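Local coordinates for protein flavin prenyltransferase UbiX (Methanocaldococcus jannaschii, PDB 6M8V) that probably transfers a dimethylallyl group from dimethylallyl monophosphate to the flavin of FMN without a metal, making the prenylated FMN cofactor of UbiD decarboxylases, at residues E28-I33 and D58-D63; S73-A78 and E111-I116. All blocks are in the same frame, centred on the assembly; numbering follows the deposited sequence.

Contact 1: residues E28-I33 and D58-D63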
ATOM      1  N   GLU A  28     -23.143 -34.858   7.074  1.00 43.63           N
ATOM      2  CA  GLU A  28     -23.561 -34.960   5.680  1.00 45.95           C
ATOM      3  C   GLU A  28     -22.435 -34.410   4.816  1.00 41.55           C
ATOM      4  O   GLU A  28     -22.124 -33.216   4.870  1.00 40.68           O
ATOM      5  CB  GLU A  28     -24.863 -34.200   5.441  1.00 50.31           C
ATOM      6  CG  GLU A  28     -25.475 -34.451   4.065  1.00 57.63           C
ATOM      7  CD  GLU A  28     -26.610 -33.496   3.739  1.00 63.16           C
ATOM      8  OE1 GLU A  28     -26.922 -33.324   2.539  1.00 65.33           O
ATOM      9  OE2 GLU A  28     -27.187 -32.916   4.681  1.00 61.99           O
ATOM     10  N   VAL A  29     -21.820 -35.276   4.020  1.00 36.16           N
ATOM     11  CA  VAL A  29     -20.610 -34.942   3.286  1.00 36.47           C
ATOM     12  C   VAL A  29     -20.936 -34.907   1.801  1.00 39.01           C
ATOM     13  O   VAL A  29     -21.421 -35.898   1.239  1.00 41.28           O
ATOM     14  CB  VAL A  29     -19.482 -35.940   3.583  1.00 40.14           C
ATOM     15  CG1 VAL A  29     -18.280 -35.659   2.698  1.00 43.13           C
ATOM     16  CG2 VAL A  29     -19.100 -35.875   5.058  1.00 37.26           C
ATOM     17  N   ASN A  30     -20.679 -33.765   1.170  1.00 34.22           N
ATOM     18  CA  ASN A  30     -20.709 -33.644  -0.281  1.00 36.49           C
ATOM     19  C   ASN A  30     -19.278 -33.610  -0.800  1.00 36.19           C
ATOM     20  O   ASN A  30     -18.419 -32.926  -0.237  1.00 37.69           O
ATOM     21  CB  ASN A  30     -21.467 -32.389  -0.717  1.00 37.65           C
ATOM     22  CG  ASN A  30     -22.954 -32.471  -0.420  1.00 41.08           C
ATOM     23  OD1 ASN A  30     -23.373 -33.150   0.514  1.00 54.98           O
ATOM     24  ND2 ASN A  30     -23.758 -31.774  -1.213  1.00 36.18           N
ATOM     25  N   LEU A  31     -19.025 -34.363  -1.866  1.00 32.12           N
ATOM     26  CA  LEU A  31     -17.677 -34.588  -2.362  1.00 31.03           C
ATOM     27  C   LEU A  31     -17.555 -34.110  -3.799  1.00 30.64           C
ATOM     28  O   LEU A  31     -18.435 -34.366  -4.627  1.00 30.79           O
ATOM     29  CB  LEU A  31     -17.306 -36.069  -2.276  1.00 32.71           C
ATOM     30  CG  LEU A  31     -15.932 -36.539  -2.756  1.00 34.29           C
ATOM     31  CD1 LEU A  31     -14.808 -35.922  -1.933  1.00 30.11           C
ATOM     32  CD2 LEU A  31     -15.868 -38.053  -2.689  1.00 31.68           C
ATOM     33  N   ILE A  32     -16.463 -33.404  -4.084  1.00 28.84           N
ATOM     34  CA  ILE A  32     -16.081 -33.031  -5.440  1.00 28.43           C
ATOM     35  C   ILE A  32     -14.616 -33.401  -5.624  1.00 30.10           C
ATOM     36  O   ILE A  32     -13.789 -33.121  -4.751  1.00 31.08           O
ATOM     37  CB  ILE A  32     -16.293 -31.528  -5.715  1.00 27.72           C
ATOM     38  CG1 ILE A  32     -17.640 -31.054  -5.164  1.00 28.16           C
ATOM     39  CG2 ILE A  32     -16.186 -31.243  -7.208  1.00 27.60           C
ATOM     40  CD1 ILE A  32     -17.756 -29.541  -5.044  1.00 27.49           C
ATOM     41  N   ILE A  33     -14.299 -34.029  -6.754  1.00 33.33           N
ATOM     42  CA  ILE A  33     -12.941 -34.464  -7.068  1.00 33.04           C
ATOM     43  C   ILE A  33     -12.583 -33.919  -8.443  1.00 30.17           C
ATOM     44  O   ILE A  33     -13.278 -34.206  -9.427  1.00 32.60           O
ATOM     45  CB  ILE A  33     -12.801 -35.998  -7.032  1.00 28.97           C
ATOM     46  CG1 ILE A  33     -13.297 -36.553  -5.693  1.00 29.45           C
ATOM     47  CG2 ILE A  33     -11.356 -36.412  -7.267  1.00 28.76           C
ATOM     48  CD1 ILE A  33     -13.348 -38.075  -5.629  1.00 33.09           C
ATOM     49  N   ASP A  58     -23.008 -37.444  -0.986  1.00 52.22           N
ATOM     50  CA  ASP A  58     -23.315 -36.982  -2.331  1.00 48.68           C
ATOM     51  C   ASP A  58     -22.013 -36.694  -3.061  1.00 48.64           C
ATOM     52  O   ASP A  58     -21.003 -36.349  -2.441  1.00 48.47           O
ATOM     53  CB  ASP A  58     -24.189 -35.725  -2.322  1.00 50.06           C
ATOM     54  CG  ASP A  58     -25.662 -36.042  -2.222  1.00 58.01           C
ATOM     55  OD1 ASP A  58     -26.101 -37.027  -2.856  1.00 66.21           O
ATOM     56  OD2 ASP A  58     -26.378 -35.305  -1.512  1.00 54.22           O
ATOM     57  N   TYR A  59     -22.049 -36.835  -4.382  1.00 42.35           N
ATOM     58  CA  TYR A  59     -20.910 -36.532  -5.233  1.00 41.86           C
ATOM     59  C   TYR A  59     -21.371 -35.671  -6.398  1.00 42.74           C
ATOM     60  O   TYR A  59     -22.475 -35.857  -6.915  1.00 41.95           O
ATOM     61  CB  TYR A  59     -20.233 -37.808  -5.764  1.00 42.54           C
ATOM     62  CG  TYR A  59     -19.118 -37.532  -6.749  1.00 42.28           C
ATOM     63  CD1 TYR A  59     -17.842 -37.210  -6.307  1.00 41.99           C
ATOM     64  CD2 TYR A  59     -19.347 -37.573  -8.120  1.00 42.51           C
ATOM     65  CE1 TYR A  59     -16.817 -36.941  -7.202  1.00 41.90           C
ATOM     66  CE2 TYR A  59     -18.329 -37.309  -9.025  1.00 43.64           C
ATOM     67  CZ  TYR A  59     -17.067 -36.991  -8.559  1.00 45.04           C
ATOM     68  OH  TYR A  59     -16.049 -36.730  -9.450  1.00 47.35           O
ATOM     69  N   TYR A  60     -20.527 -34.722  -6.804  1.00 40.89           N
ATOM     70  CA  TYR A  60     -20.790 -33.913  -7.983  1.00 40.74           C
ATOM     71  C   TYR A  60     -19.510 -33.773  -8.794  1.00 46.50           C
ATOM     72  O   TYR A  60     -18.416 -33.658  -8.231  1.00 43.60           O
ATOM     73  CB  TYR A  60     -21.329 -32.527  -7.612  1.00 40.32           C
ATOM     74  CG  TYR A  60     -22.615 -32.548  -6.822  1.00 40.92           C
ATOM     75  CD1 TYR A  60     -23.843 -32.747  -7.451  1.00 43.21           C
ATOM     76  CD2 TYR A  60     -22.607 -32.364  -5.446  1.00 40.56           C
ATOM     77  CE1 TYR A  60     -25.024 -32.762  -6.726  1.00 41.75           C
ATOM     78  CE2 TYR A  60     -23.777 -32.377  -4.717  1.00 41.77           C
ATOM     79  CZ  TYR A  60     -24.983 -32.578  -5.358  1.00 44.92           C
ATOM     80  OH  TYR A  60     -26.143 -32.590  -4.621  1.00 51.21           O
ATOM     81  N   GLU A  61     -19.652 -33.796 -10.116  1.00 42.84           N
ATOM     82  CA  GLU A  61     -18.507 -33.594 -10.987  1.00 41.05           C
ATOM     83  C   GLU A  61     -18.034 -32.147 -10.897  1.00 40.40           C
ATOM     84  O   GLU A  61     -18.826 -31.224 -10.689  1.00 40.15           O
ATOM     85  CB  GLU A  61     -18.868 -33.950 -12.429  1.00 41.91           C
ATOM     86  CG  GLU A  61     -17.756 -34.650 -13.202  1.00 50.76           C
ATOM     87  CD  GLU A  61     -17.262 -35.907 -12.513  1.00 53.35           C
ATOM     88  OE1 GLU A  61     -16.201 -35.853 -11.861  1.00 58.48           O
ATOM     89  OE2 GLU A  61     -17.931 -36.953 -12.626  1.00 59.93           O
ATOM     90  N   ASN A  62     -16.723 -31.952 -11.050  1.00 40.32           N
ATOM     91  CA  ASN A  62     -16.157 -30.614 -10.928  1.00 39.86           C
ATOM     92  C   ASN A  62     -16.634 -29.673 -12.025  1.00 40.09           C
ATOM     93  O   ASN A  62     -16.446 -28.460 -11.899  1.00 39.83           O
ATOM     94  CB  ASN A  62     -14.626 -30.680 -10.930  1.00 39.96           C
ATOM     95  CG  ASN A  62     -13.983 -29.457 -10.272  1.00 41.06           C
ATOM     96  OD1 ASN A  62     -14.641 -28.706  -9.549  1.00 39.13           O
ATOM     97  ND2 ASN A  62     -12.689 -29.264 -10.515  1.00 39.77           N
ATOM     98  N   ASP A  63     -17.255 -30.190 -13.085  1.00 40.76           N
ATOM     99  CA  ASP A  63     -17.777 -29.346 -14.150  1.00 41.26           C
ATOM    100  C   ASP A  63     -19.300 -29.273 -14.146  1.00 41.53           C
ATOM    101  O   ASP A  63     -19.888 -28.723 -15.083  1.00 48.79           O
ATOM    102  CB  ASP A  63     -17.268 -29.829 -15.510  1.00 42.21           C
ATOM    103  CG  ASP A  63     -17.648 -31.273 -15.807  1.00 43.87           C
ATOM    104  OD1 ASP A  63     -18.252 -31.943 -14.942  1.00 42.53           O
ATOM    105  OD2 ASP A  63     -17.330 -31.737 -16.920  1.00 43.88           O
TER
HETATM  106  O   HOH W   1     -26.262 -31.584  -2.325  1.00 49.03           O
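Strands 28-33 and 58-61 run parallel at one border of the Rossmann-like flavoprotein sheet, with 58-61 the outermost strand within the chain; their axes approach to 4.6 Å. Three backbone bonds define the register. Asp58 N gives its hydrogen to Val29 O at 3.1 Å, in the carbonyl plane; Leu31 N reaches Asp58 O at 2.9 Å from above that carbonyl's plane; and Tyr60 N meets Leu31 O at 3.0 Å, almost along the C=O axis and the straightest of the three (159° at the hydrogen). On the other side of strand 28-33, the backbone of Asn30 bonds to strand 2-7.

Leu31 and Tyr59 share one face of the sheet. With CG anti to the backbone N (chi1 175°), the Tyr59 side chain crosses Leu31 obliquely and meets Ile33 at roughly right angles, so that Ile33 CG1 abuts the ring edge at Tyr59 CE1, 3.8 Å away. Tyr59 OH donates to Glu61 OE1 at 2.6 Å, arriving from above the carboxylate plane, and Lys38 forms a salt bridge with the same oxygen. A leucine here, lacking hydroxyl and ring, would probably hold Glu61 less firmly beside Lys38 and weaken the packing on Ile33.

Asn30 and Tyr60 lie side by side on the other face, where ND2 sits at the ring edge, near CE2. A water accepts from Asn30 ND2 and is also bonded to Tyr60 OH, tying them together. Asn62 OD1, in the turn close to FMN, takes the N-H of Ile101. Buried Asn30 OD1 has no polar partner in the model and lies 3.9 Å from Asp58 CB.

Contact 2: residues S73-A78 and E111-I116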
ATOM      1  N   SER A  73     -28.082 -19.715  -2.807  1.00 40.39           N
ATOM      2  CA  SER A  73     -29.435 -19.952  -2.318  1.00 37.64           C
ATOM      3  C   SER A  73     -29.530 -21.276  -1.568  1.00 41.27           C
ATOM      4  O   SER A  73     -30.394 -21.437  -0.698  1.00 47.95           O
ATOM      5  CB  SER A  73     -30.427 -19.926  -3.482  1.00 31.68           C
ATOM      6  OG  SER A  73     -30.192 -21.000  -4.381  1.00 31.62           O
ATOM      7  N   ASN A  74     -28.663 -22.228  -1.893  1.00 39.59           N
ATOM      8  CA  ASN A  74     -28.558 -23.474  -1.150  1.00 38.58           C
ATOM      9  C   ASN A  74     -27.483 -23.347  -0.072  1.00 42.67           C
ATOM     10  O   ASN A  74     -26.547 -22.552  -0.183  1.00 45.30           O
ATOM     11  CB  ASN A  74     -28.248 -24.640  -2.091  1.00 37.73           C
ATOM     12  CG  ASN A  74     -29.325 -24.833  -3.146  1.00 40.74           C
ATOM     13  OD1 ASN A  74     -30.514 -24.754  -2.848  1.00 39.26           O
ATOM     14  ND2 ASN A  74     -28.913 -25.082  -4.386  1.00 41.57           N
ATOM     15  N   LYS A  75     -27.625 -24.143   0.983  1.00 45.16           N
ATOM     16  CA  LYS A  75     -26.857 -23.918   2.198  1.00 49.70           C
ATOM     17  C   LYS A  75     -25.916 -25.079   2.501  1.00 43.74           C
ATOM     18  O   LYS A  75     -26.169 -26.227   2.127  1.00 44.60           O
ATOM     19  CB  LYS A  75     -27.797 -23.669   3.383  1.00 53.03           C
ATOM     20  CG  LYS A  75     -28.803 -22.555   3.112  1.00 53.39           C
ATOM     21  CD  LYS A  75     -29.289 -21.905   4.393  1.00 59.72           C
ATOM     22  CE  LYS A  75     -29.024 -20.406   4.381  1.00 61.33           C
ATOM     23  NZ  LYS A  75     -28.677 -19.886   5.737  1.00 60.81           N
ATOM     24  N   PHE A  76     -24.804 -24.744   3.157  1.00 33.67           N
ATOM     25  CA  PHE A  76     -23.887 -25.720   3.725  1.00 23.06           C
ATOM     26  C   PHE A  76     -23.173 -25.065   4.897  1.00 25.95           C
ATOM     27  O   PHE A  76     -23.237 -23.847   5.088  1.00 25.71           O
ATOM     28  CB  PHE A  76     -22.887 -26.253   2.688  1.00 27.07           C
ATOM     29  CG  PHE A  76     -22.091 -25.183   1.979  1.00 30.05           C
ATOM     30  CD1 PHE A  76     -21.004 -24.574   2.594  1.00 29.65           C
ATOM     31  CD2 PHE A  76     -22.413 -24.815   0.681  1.00 30.05           C
ATOM     32  CE1 PHE A  76     -20.270 -23.600   1.934  1.00 27.62           C
ATOM     33  CE2 PHE A  76     -21.680 -23.845   0.013  1.00 31.05           C
ATOM     34  CZ  PHE A  76     -20.609 -23.238   0.638  1.00 27.21           C
ATOM     35  N   ASP A  77     -22.487 -25.887   5.689  1.00 29.58           N
ATOM     36  CA  ASP A  77     -21.821 -25.392   6.887  1.00 35.44           C
ATOM     37  C   ASP A  77     -20.336 -25.121   6.697  1.00 34.09           C
ATOM     38  O   ASP A  77     -19.818 -24.164   7.282  1.00 27.02           O
ATOM     39  CB  ASP A  77     -22.006 -26.387   8.039  1.00 39.21           C
ATOM     40  CG  ASP A  77     -23.445 -26.468   8.505  1.00 42.93           C
ATOM     41  OD1 ASP A  77     -24.032 -25.407   8.803  1.00 43.53           O
ATOM     42  OD2 ASP A  77     -23.990 -27.590   8.561  1.00 47.56           O
ATOM     43  N   ALA A  78     -19.637 -25.928   5.899  1.00 26.94           N
ATOM     44  CA  ALA A  78     -18.193 -25.780   5.789  1.00 21.66           C
ATOM     45  C   ALA A  78     -17.705 -26.396   4.490  1.00 23.95           C
ATOM     46  O   ALA A  78     -18.304 -27.339   3.963  1.00 27.09           O
ATOM     47  CB  ALA A  78     -17.474 -26.428   6.979  1.00 17.86           C
ATOM     48  N   GLU A 111     -21.157 -15.924   1.446  1.00 22.89           N
ATOM     49  CA  GLU A 111     -22.180 -16.272   2.427  1.00 26.36           C
ATOM     50  C   GLU A 111     -21.621 -16.397   3.839  1.00 30.30           C
ATOM     51  O   GLU A 111     -22.373 -16.731   4.761  1.00 32.42           O
ATOM     52  CB  GLU A 111     -22.884 -17.578   2.034  1.00 24.36           C
ATOM     53  CG  GLU A 111     -23.464 -17.600   0.616  1.00 21.11           C
ATOM     54  CD  GLU A 111     -24.659 -16.669   0.432  1.00 29.84           C
ATOM     55  OE1 GLU A 111     -25.363 -16.387   1.424  1.00 39.87           O
ATOM     56  OE2 GLU A 111     -24.904 -16.228  -0.711  1.00 26.31           O
ATOM     57  N   ARG A 112     -20.323 -16.144   4.020  1.00 22.35           N
ATOM     58  CA  ARG A 112     -19.670 -16.176   5.330  1.00 20.09           C
ATOM     59  C   ARG A 112     -19.787 -17.550   5.986  1.00 23.32           C
ATOM     60  O   ARG A 112     -20.051 -17.666   7.182  1.00 29.53           O
ATOM     61  CB  ARG A 112     -20.216 -15.084   6.251  1.00 17.96           C
ATOM     62  CG  ARG A 112     -20.151 -13.686   5.666  1.00 21.46           C
ATOM     63  CD  ARG A 112     -18.711 -13.212   5.407  1.00 21.94           C
ATOM     64  NE  ARG A 112     -18.699 -11.802   5.008  1.00 22.77           N
ATOM     65  CZ  ARG A 112     -17.630 -11.011   5.016  1.00 28.00           C
ATOM     66  NH1 ARG A 112     -16.443 -11.471   5.399  1.00 23.58           N
ATOM     67  NH2 ARG A 112     -17.752  -9.747   4.634  1.00 26.82           N
ATOM     68  N   ARG A 113     -19.583 -18.599   5.199  1.00 24.68           N
ATOM     69  CA  ARG A 113     -19.505 -19.959   5.707  1.00 23.51           C
ATOM     70  C   ARG A 113     -18.044 -20.369   5.845  1.00 24.43           C
ATOM     71  O   ARG A 113     -17.159 -19.828   5.180  1.00 20.98           O
ATOM     72  CB  ARG A 113     -20.261 -20.922   4.784  1.00 26.27           C
ATOM     73  CG  ARG A 113     -21.739 -20.558   4.636  1.00 29.63           C
ATOM     74  CD  ARG A 113     -22.398 -21.220   3.437  1.00 30.66           C
ATOM     75  NE  ARG A 113     -23.736 -20.680   3.187  1.00 29.89           N
ATOM     76  CZ  ARG A 113     -24.490 -20.995   2.135  1.00 28.66           C
ATOM     77  NH1 ARG A 113     -24.045 -21.851   1.225  1.00 25.70           N
ATOM     78  NH2 ARG A 113     -25.692 -20.452   1.987  1.00 31.18           N
ATOM     79  N   LYS A 114     -17.799 -21.332   6.727  1.00 19.52           N
ATOM     80  CA  LYS A 114     -16.432 -21.707   7.061  1.00 21.70           C
ATOM     81  C   LYS A 114     -15.724 -22.332   5.860  1.00 27.51           C
ATOM     82  O   LYS A 114     -16.246 -23.249   5.220  1.00 23.55           O
ATOM     83  CB  LYS A 114     -16.434 -22.674   8.240  1.00 20.18           C
ATOM     84  CG  LYS A 114     -15.067 -23.213   8.609  1.00 27.28           C
ATOM     85  CD  LYS A 114     -15.125 -24.015   9.898  1.00 34.19           C
ATOM     86  CE  LYS A 114     -15.422 -23.124  11.094  1.00 36.99           C
ATOM     87  NZ  LYS A 114     -15.506 -23.926  12.349  1.00 37.39           N
ATOM     88  N   LEU A 115     -14.522 -21.838   5.563  1.00 22.77           N
ATOM     89  CA  LEU A 115     -13.722 -22.323   4.446  1.00 17.87           C
ATOM     90  C   LEU A 115     -12.349 -22.724   4.964  1.00 14.97           C
ATOM     91  O   LEU A 115     -11.616 -21.887   5.509  1.00 14.49           O
ATOM     92  CB  LEU A 115     -13.601 -21.253   3.353  1.00 18.63           C
ATOM     93  CG  LEU A 115     -12.652 -21.510   2.174  1.00 17.91           C
ATOM     94  CD1 LEU A 115     -13.035 -22.783   1.431  1.00 15.19           C
ATOM     95  CD2 LEU A 115     -12.634 -20.308   1.218  1.00 14.21           C
ATOM     96  N   ILE A 116     -12.005 -23.996   4.789  1.00 15.36           N
ATOM     97  CA  ILE A 116     -10.708 -24.548   5.166  1.00 15.26           C
ATOM     98  C   ILE A 116      -9.986 -24.970   3.898  1.00 15.25           C
ATOM     99  O   ILE A 116     -10.540 -25.718   3.086  1.00 15.68           O
ATOM    100  CB  ILE A 116     -10.859 -25.754   6.109  1.00 23.24           C
ATOM    101  CG1 ILE A 116     -11.649 -25.374   7.366  1.00 24.49           C
ATOM    102  CG2 ILE A 116      -9.486 -26.341   6.443  1.00 15.67           C
ATOM    103  CD1 ILE A 116     -12.002 -26.570   8.246  1.00 22.33           C
TER
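The carbonyl oxygen of Asn74 is gripped by two nitrogens of one guanidinium: Arg113 NH1 lies 3.0 Å from Asn74 O, in the carbonyl plane and on a lone pair, while Arg113 NH2 lies 3.1 Å from the same oxygen but 40° out of that plane. The grip is end-on, with Asn74 O close to the guanidinium plane. NH2 also donates to Gly72 O, so Arg113 ties down two carbonyls of the loop leading into strand 78-84.

An extended run from CG to NE carries the guanidinium alongside the loop. Phe76 has CG in the crowded position between the backbone N and the carbonyl carbon, and Arg113 crosses one face of its ring. Arg113 CD makes a CH-pi contact 3.8 Å from the ring centroid, and CZ stands 4.6 Å from it, only 11° off the normal, a cation-pi pair. Because the guanidinium is nearly perpendicular to the ring (84°), NH1 is directed at the face near CE2. Glu111 CG covers one guanidinium face; Phe76 N lies over the opposite one. The ring also packs on Ile107 and Ala108 of helix 100-110.

That helix ends in a Schellman motif at Arg112, after which the chain enters strand 114-119. There Ala78 and Lys114 form a parallel bridge, with Ala78 CA 3.2 Å from Lys114 O. Glu111 forms a salt bridge with Arg166 of the second subunit, placing the junction at an interface. Two carbonyls and an aromatic face probably stabilise the Arg113 charge, helped by Glu111 OE1, 4.1 Å from Arg113 NH2, against the like charge of Lys75.

Overall arrangement
Both contacts belong to the same parallel sheet, ordered 58-61, 28-33, 2-7, 78-84, 114-119, 141-142. Contact 1 pairs the first two strands; contact 2 lies where 78-84 and 114-119 begin, with strand 2-7 between the pairs and bonded to both. Their centres are 15 Å apart and their nearest atoms about 7 Å, without touching. Along the chain they come in series: 28-33 and 58-63 close before 73-78 and 111-116 open. Helix 100-110 packs against both, through Ile32 and Tyr60 in one and Phe76 in the other. Contact 1 is untouched by other chains and approaches FMN at Asn62, whereas contact 2 meets neighbouring subunits of the dodecamer.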